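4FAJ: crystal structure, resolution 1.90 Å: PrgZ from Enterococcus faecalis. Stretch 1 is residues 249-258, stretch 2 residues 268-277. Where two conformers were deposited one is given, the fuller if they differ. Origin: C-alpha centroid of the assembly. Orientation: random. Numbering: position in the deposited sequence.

Stretch 1, residues 249-258: TSDKWTISKN
Stretch 2 268-277: SMDKINFQVV

Residues 252-257 and 271-276 are neighbouring antiparallel β-strands of one chain, their directions 163° apart and their axes approaching to 4.7 Å. Most of the backbone is extended, for example phi/psi -119/150 at Ile255 and -154/163 at Trp253, with less negative phi at Lys257 (-53/130) and Val276 (-71/133). The register pairs Lys252 with Gln275, Trp253 with Phe274, Thr254 with Asn273, Ile255 with Ile272 and Ser256 with Lys271. CA atoms lie 5.3 Å apart at Trp253-Phe274 and 5.5 Å at Ile255-Ile272, the hydrogen-bonded pairs, but 4.2 Å at Ser256-Lys271, a non-hydrogen-bonded one.

Each hydrogen-bonded pair closes a ring of two bonds. Phe274 N donates to Trp253 O at 2.7 Å, and Trp253 N to Phe274 O at 3.2 Å; Ile255 N to Ile272 O and Ile272 N to Ile255 O both measure 3.0 Å. The ladder continues outward through Val276 N to Asp251 O (2.9 Å) and Lys257 N to Asp270 O (3.0 Å). Between these rungs CA-H groups approach carbonyls, as where Lys252 CA lies 3.3 Å from Phe274 O.

Trp253, Ile255, Ile272 and Phe274 share the buried, apolar face. Trp253 (chi1 p, chi2 94°) lays its indole beside Phe274 (chi1 m, chi2 -94°). The planes are only 15° apart but slid, so the rings barely overlap, with the phenyl centroid 4.8 Å from that of the indole's five-membered ring. That slip leaves the indole face to the Phe274 methylene: CB sits 3.7 Å from the five-membered-ring centroid, a CH-π contact. Farther along the indole, Val276 CG2 meets Trp253 CZ3 at 3.8 Å. Ile255 (p, t) extends a slender tip to the edge of the phenyl ring, CD1 to Phe274 CE2 3.9 Å, while its CG1 rests 4.1 Å from Ile272 CB. Flat rings and branched aliphatic chains thus fit against one another along the face.

The other face carries Lys252, Thr254, Ser256, Lys271, Asn273 and Gln275, polar chains suited to its greater exposure. Gln275 (t, p, chi3 62°) curls so that its amide serves several partners: NE2 donates to Asp251 OD2 at 3.3 Å and to Val276 O at 2.9 Å, while OE1 accepts a weak bond from Lys252 NZ at 3.2 Å. Lys252 (m, t, t, p) also forms a salt bridge, NZ to Asp251 OD2 at 3.5 Å. A water lies 3.0 Å from the OG1 of Thr254 (m) and weakly accepts from Lys271 NZ at 3.1 Å.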

ATOM      1  N   THR A 249     -12.058 -14.209   0.841  1.00 27.23           N
ATOM      2  CA  THR A 249     -11.991 -15.522   0.202  1.00 27.82           C
ATOM      3  C   THR A 249     -12.377 -15.601  -1.286  1.00 27.21           C
ATOM      4  O   THR A 249     -11.853 -16.469  -1.982  1.00 26.72           O
ATOM      5  CB  THR A 249     -12.862 -16.545   0.971  1.00 28.45           C
ATOM      6  OG1 THR A 249     -14.230 -16.129   0.939  1.00 30.93           O
ATOM      7  CG2 THR A 249     -12.411 -16.658   2.425  1.00 29.29           C
ATOM      8  N   SER A 250     -13.283 -14.738  -1.768  1.00 26.13           N
ATOM      9  CA  SER A 250     -13.797 -14.842  -3.154  1.00 25.75           C
ATOM     10  C   SER A 250     -12.729 -14.517  -4.204  1.00 24.57           C
ATOM     11  O   SER A 250     -12.037 -13.501  -4.094  1.00 23.83           O
ATOM     12  CB  SER A 250     -14.977 -13.889  -3.393  1.00 26.03           C
ATOM     13  OG  SER A 250     -16.200 -14.369  -2.875  1.00 27.36           O
ATOM     14  N   ASP A 251     -12.618 -15.376  -5.219  0.50 24.49           N
ATOM     15  CA  ASP A 251     -11.673 -15.177  -6.322  0.50 23.94           C
ATOM     16  C   ASP A 251     -12.281 -14.375  -7.484  0.50 23.60           C
ATOM     17  O   ASP A 251     -11.595 -14.102  -8.467  0.50 22.77           O
ATOM     18  CB  ASP A 251     -11.132 -16.526  -6.829  0.50 24.34           C
ATOM     19  CG  ASP A 251     -12.137 -17.294  -7.690  0.50 25.40           C
ATOM     20  OD1 ASP A 251     -13.357 -17.135  -7.490  0.50 25.36           O
ATOM     21  OD2 ASP A 251     -11.700 -18.071  -8.571  0.50 27.42           O
ATOM     22  N   LYS A 252     -13.557 -14.001  -7.358  1.00 23.68           N
ATOM     23  CA  LYS A 252     -14.273 -13.234  -8.382  1.00 23.65           C
ATOM     24  C   LYS A 252     -15.134 -12.161  -7.750  1.00 22.30           C
ATOM     25  O   LYS A 252     -15.712 -12.379  -6.692  1.00 22.15           O
ATOM     26  CB  LYS A 252     -15.235 -14.138  -9.135  1.00 24.94           C
ATOM     27  CG  LYS A 252     -14.607 -15.169  -9.969  1.00 26.91           C
ATOM     28  CD  LYS A 252     -15.695 -15.943 -10.691  1.00 29.73           C
ATOM     29  CE  LYS A 252     -15.097 -16.891 -11.694  1.00 30.99           C
ATOM     30  NZ  LYS A 252     -14.225 -17.882 -11.054  1.00 31.72           N
ATOM     31  N   TRP A 253     -15.227 -11.009  -8.407  1.00 20.62           N
ATOM     32  CA  TRP A 253     -16.238 -10.017  -8.063  1.00 19.52           C
ATOM     33  C   TRP A 253     -16.577  -9.137  -9.259  1.00 19.45           C
ATOM     34  O   TRP A 253     -15.837  -9.096 -10.260  1.00 19.80           O
ATOM     35  CB  TRP A 253     -15.833  -9.190  -6.831  1.00 18.80           C
ATOM     36  CG  TRP A 253     -14.529  -8.496  -6.935  1.00 17.22           C
ATOM     37  CD1 TRP A 253     -14.316  -7.211  -7.337  1.00 15.89           C
ATOM     38  CD2 TRP A 253     -13.248  -9.034  -6.614  1.00 15.41           C
ATOM     39  NE1 TRP A 253     -12.978  -6.916  -7.295  1.00 14.65           N
ATOM     40  CE2 TRP A 253     -12.298  -8.022  -6.864  1.00 14.98           C
ATOM     41  CE3 TRP A 253     -12.807 -10.278  -6.149  1.00 16.53           C
ATOM     42  CZ2 TRP A 253     -10.935  -8.211  -6.648  1.00 14.73           C
ATOM     43  CZ3 TRP A 253     -11.450 -10.469  -5.952  1.00 15.86           C
ATOM     44  CH2 TRP A 253     -10.533  -9.442  -6.191  1.00 13.41           C
ATOM     45  N   THR A 254     -17.708  -8.449  -9.161  1.00 19.09           N
ATOM     46  CA  THR A 254     -18.196  -7.574 -10.230  1.00 18.73           C
ATOM     47  C   THR A 254     -18.637  -6.222  -9.666  1.00 18.45           C
ATOM     48  O   THR A 254     -19.272  -6.155  -8.603  1.00 18.22           O
ATOM     49  CB  THR A 254     -19.409  -8.212 -10.979  1.00 19.82           C
ATOM     50  OG1 THR A 254     -19.016  -9.448 -11.604  1.00 21.18           O
ATOM     51  CG2 THR A 254     -19.958  -7.247 -12.039  1.00 18.79           C
ATOM     52  N   ILE A 255     -18.282  -5.145 -10.372  1.00 17.69           N
ATOM     53  CA  ILE A 255     -18.783  -3.809 -10.058  1.00 17.34           C
ATOM     54  C   ILE A 255     -19.557  -3.304 -11.267  1.00 17.64           C
ATOM     55  O   ILE A 255     -19.257  -3.673 -12.401  1.00 17.37           O
ATOM     56  CB  ILE A 255     -17.644  -2.814  -9.652  1.00 16.70           C
ATOM     57  CG1 ILE A 255     -16.756  -2.466 -10.861  1.00 16.35           C
ATOM     58  CG2 ILE A 255     -16.816  -3.410  -8.506  1.00 17.11           C
ATOM     59  CD1 ILE A 255     -15.495  -1.600 -10.537  1.00 16.01           C
ATOM     60  N   SER A 256     -20.557  -2.461 -11.016  1.00 17.91           N
ATOM     61  CA  SER A 256     -21.459  -1.997 -12.064  1.00 18.50           C
ATOM     62  C   SER A 256     -21.661  -0.490 -11.940  1.00 18.42           C
ATOM     63  O   SER A 256     -21.614   0.056 -10.838  1.00 17.72           O
ATOM     64  CB  SER A 256     -22.805  -2.712 -11.943  1.00 19.41           C
ATOM     65  OG  SER A 256     -22.647  -4.113 -12.074  1.00 20.41           O
ATOM     66  N   LYS A 257     -21.917   0.178 -13.058  1.00 18.96           N
ATOM     67  CA  LYS A 257     -22.064   1.627 -13.041  1.00 19.16           C
ATOM     68  C   LYS A 257     -23.092   2.093 -12.006  1.00 19.20           C
ATOM     69  O   LYS A 257     -24.207   1.587 -11.960  1.00 19.34           O
ATOM     70  CB  LYS A 257     -22.448   2.167 -14.424  1.00 19.93           C
ATOM     71  CG  LYS A 257     -22.590   3.690 -14.436  1.00 20.22           C
ATOM     72  CD  LYS A 257     -22.823   4.237 -15.841  1.00 21.28           C
ATOM     73  CE  LYS A 257     -23.374   5.654 -15.781  1.00 21.48           C
ATOM     74  NZ  LYS A 257     -23.148   6.418 -17.043  1.00 22.25           N
ATOM     75  N   ASN A 258     -22.685   3.062 -11.188  1.00 18.70           N
ATOM     76  CA  ASN A 258     -23.534   3.694 -10.179  1.00 19.42           C
ATOM     77  C   ASN A 258     -24.245   4.907 -10.783  1.00 20.40           C
ATOM     78  O   ASN A 258     -23.649   5.971 -10.938  1.00 20.11           O
ATOM     79  CB  ASN A 258     -22.671   4.145  -8.992  1.00 18.61           C
ATOM     80  CG  ASN A 258     -23.456   4.904  -7.935  1.00 18.50           C
ATOM     81  OD1 ASN A 258     -24.689   4.990  -7.976  1.00 19.01           O
ATOM     82  ND2 ASN A 258     -22.739   5.437  -6.960  1.00 17.69           N
ATOM     83  N   SER A 268     -18.461   5.258 -18.790  1.00 22.20           N
ATOM     84  CA  SER A 268     -18.972   4.463 -19.927  1.00 23.15           C
ATOM     85  C   SER A 268     -19.206   2.997 -19.603  1.00 22.90           C
ATOM     86  O   SER A 268     -20.064   2.379 -20.201  1.00 22.42           O
ATOM     87  CB  SER A 268     -18.020   4.529 -21.119  1.00 23.35           C
ATOM     88  OG  SER A 268     -17.769   5.866 -21.502  1.00 25.94           O
ATOM     89  N   MET A 269     -18.416   2.420 -18.696  1.00 22.53           N
ATOM     90  CA  MET A 269     -18.509   0.988 -18.457  1.00 22.75           C
ATOM     91  C   MET A 269     -19.810   0.624 -17.744  1.00 23.46           C
ATOM     92  O   MET A 269     -20.188   1.264 -16.767  1.00 23.64           O
ATOM     93  CB  MET A 269     -17.308   0.488 -17.644  1.00 22.08           C
ATOM     94  CG  MET A 269     -15.968   0.656 -18.350  1.00 21.51           C
ATOM     95  SD  MET A 269     -15.795  -0.331 -19.848  1.00 20.38           S
ATOM     96  CE  MET A 269     -15.674  -1.994 -19.193  1.00 19.70           C
ATOM     97  N   ASP A 270     -20.481  -0.410 -18.248  1.00 24.21           N
ATOM     98  CA  ASP A 270     -21.684  -0.957 -17.619  1.00 24.63           C
ATOM     99  C   ASP A 270     -21.294  -1.828 -16.437  1.00 23.61           C
ATOM    100  O   ASP A 270     -21.911  -1.774 -15.377  1.00 23.24           O
ATOM    101  CB  ASP A 270     -22.464  -1.816 -18.609  1.00 25.66           C
ATOM    102  CG  ASP A 270     -23.026  -1.014 -19.785  1.00 28.77           C
ATOM    103  OD1 ASP A 270     -23.199   0.220 -19.683  1.00 31.82           O
ATOM    104  OD2 ASP A 270     -23.301  -1.644 -20.824  1.00 34.03           O
ATOM    105  N   LYS A 271     -20.279  -2.656 -16.639  1.00 22.99           N
ATOM    106  CA  LYS A 271     -19.710  -3.435 -15.549  1.00 22.20           C
ATOM    107  C   LYS A 271     -18.305  -3.901 -15.864  1.00 20.88           C
ATOM    108  O   LYS A 271     -17.900  -4.012 -17.030  1.00 20.02           O
ATOM    109  CB  LYS A 271     -20.589  -4.631 -15.168  1.00 23.51           C
ATOM    110  CG  LYS A 271     -21.019  -5.499 -16.313  1.00 26.09           C
ATOM    111  CD  LYS A 271     -21.646  -6.834 -15.822  1.00 30.53           C
ATOM    112  CE  LYS A 271     -20.643  -7.986 -15.954  1.00 32.01           C
ATOM    113  NZ  LYS A 271     -20.986  -9.230 -15.180  1.00 34.70           N
ATOM    114  N   ILE A 272     -17.569  -4.154 -14.789  1.00 18.89           N
ATOM    115  CA  ILE A 272     -16.226  -4.674 -14.855  1.00 18.40           C
ATOM    116  C   ILE A 272     -16.173  -5.865 -13.910  1.00 18.22           C
ATOM    117  O   ILE A 272     -16.571  -5.751 -12.748  1.00 18.37           O
ATOM    118  CB  ILE A 272     -15.181  -3.609 -14.435  1.00 17.08           C
ATOM    119  CG1 ILE A 272     -15.475  -2.259 -15.093  1.00 16.96           C
ATOM    120  CG2 ILE A 272     -13.778  -4.089 -14.771  1.00 18.26           C
ATOM    121  CD1 ILE A 272     -14.547  -1.137 -14.649  1.00 13.62           C
ATOM    122  N   ASN A 273     -15.723  -7.002 -14.431  1.00 18.46           N
ATOM    123  CA  ASN A 273     -15.518  -8.227 -13.654  1.00 18.66           C
ATOM    124  C   ASN A 273     -14.059  -8.346 -13.238  1.00 17.76           C
ATOM    125  O   ASN A 273     -13.172  -7.849 -13.928  1.00 17.53           O
ATOM    126  CB  ASN A 273     -15.924  -9.452 -14.486  1.00 19.31           C
ATOM    127  CG  ASN A 273     -17.341  -9.354 -15.021  1.00 21.71           C
ATOM    128  OD1 ASN A 273     -17.564  -9.273 -16.239  1.00 24.36           O
ATOM    129  ND2 ASN A 273     -18.301  -9.330 -14.118  1.00 21.31           N
ATOM    130  N   PHE A 274     -13.802  -8.983 -12.095  1.00 17.67           N
ATOM    131  CA  PHE A 274     -12.430  -9.207 -11.638  1.00 16.25           C
ATOM    132  C   PHE A 274     -12.219 -10.686 -11.326  1.00 17.04           C
ATOM    133  O   PHE A 274     -13.122 -11.339 -10.802  1.00 16.87           O
ATOM    134  CB  PHE A 274     -12.120  -8.352 -10.414  1.00 16.19           C
ATOM    135  CG  PHE A 274     -12.161  -6.875 -10.697  1.00 14.90           C
ATOM    136  CD1 PHE A 274     -11.001  -6.182 -11.024  1.00 14.29           C
ATOM    137  CD2 PHE A 274     -13.367  -6.189 -10.675  1.00 14.30           C
ATOM    138  CE1 PHE A 274     -11.038  -4.824 -11.310  1.00 12.79           C
ATOM    139  CE2 PHE A 274     -13.411  -4.825 -10.956  1.00 14.61           C
ATOM    140  CZ  PHE A 274     -12.233  -4.147 -11.285  1.00 14.09           C
ATOM    141  N   GLN A 275     -11.031 -11.192 -11.664  1.00 16.70           N
ATOM    142  CA  GLN A 275     -10.638 -12.572 -11.414  1.00 17.51           C
ATOM    143  C   GLN A 275      -9.247 -12.600 -10.791  1.00 16.83           C
ATOM    144  O   GLN A 275      -8.319 -12.017 -11.341  1.00 17.00           O
ATOM    145  CB  GLN A 275     -10.624 -13.354 -12.731  1.00 18.20           C
ATOM    146  CG  GLN A 275      -9.925 -14.706 -12.656  1.00 20.82           C
ATOM    147  CD  GLN A 275     -10.723 -15.724 -11.888  1.00 22.18           C
ATOM    148  OE1 GLN A 275     -11.836 -16.062 -12.278  1.00 24.12           O
ATOM    149  NE2 GLN A 275     -10.163 -16.218 -10.780  1.00 23.57           N
ATOM    150  N   VAL A 276      -9.094 -13.285  -9.661  1.00 16.92           N
ATOM    151  CA  VAL A 276      -7.782 -13.427  -9.041  1.00 16.89           C
ATOM    152  C   VAL A 276      -6.935 -14.370  -9.898  1.00 16.89           C
ATOM    153  O   VAL A 276      -7.401 -15.430 -10.313  1.00 17.33           O
ATOM    154  CB  VAL A 276      -7.858 -13.955  -7.584  1.00 17.17           C
ATOM    155  CG1 VAL A 276      -6.460 -14.160  -7.017  1.00 17.12           C
ATOM    156  CG2 VAL A 276      -8.634 -12.979  -6.702  1.00 16.62           C
ATOM    157  N   VAL A 277      -5.699 -13.961 -10.178  1.00 17.37           N
ATOM    158  CA  VAL A 277      -4.745 -14.790 -10.915  1.00 18.00           C
ATOM    159  C   VAL A 277      -3.520 -15.056 -10.040  1.00 18.21           C
ATOM    160  O   VAL A 277      -2.809 -14.127  -9.653  1.00 18.40           O
ATOM    161  CB  VAL A 277      -4.339 -14.137 -12.250  1.00 17.98           C
ATOM    162  CG1 VAL A 277      -3.244 -14.967 -12.977  1.00 18.98           C
ATOM    163  CG2 VAL A 277      -5.559 -13.996 -13.138  1.00 17.77           C
TER
HETATM  164  O   HOH W   1     -21.828 -10.269 -12.355  1.00 47.00           O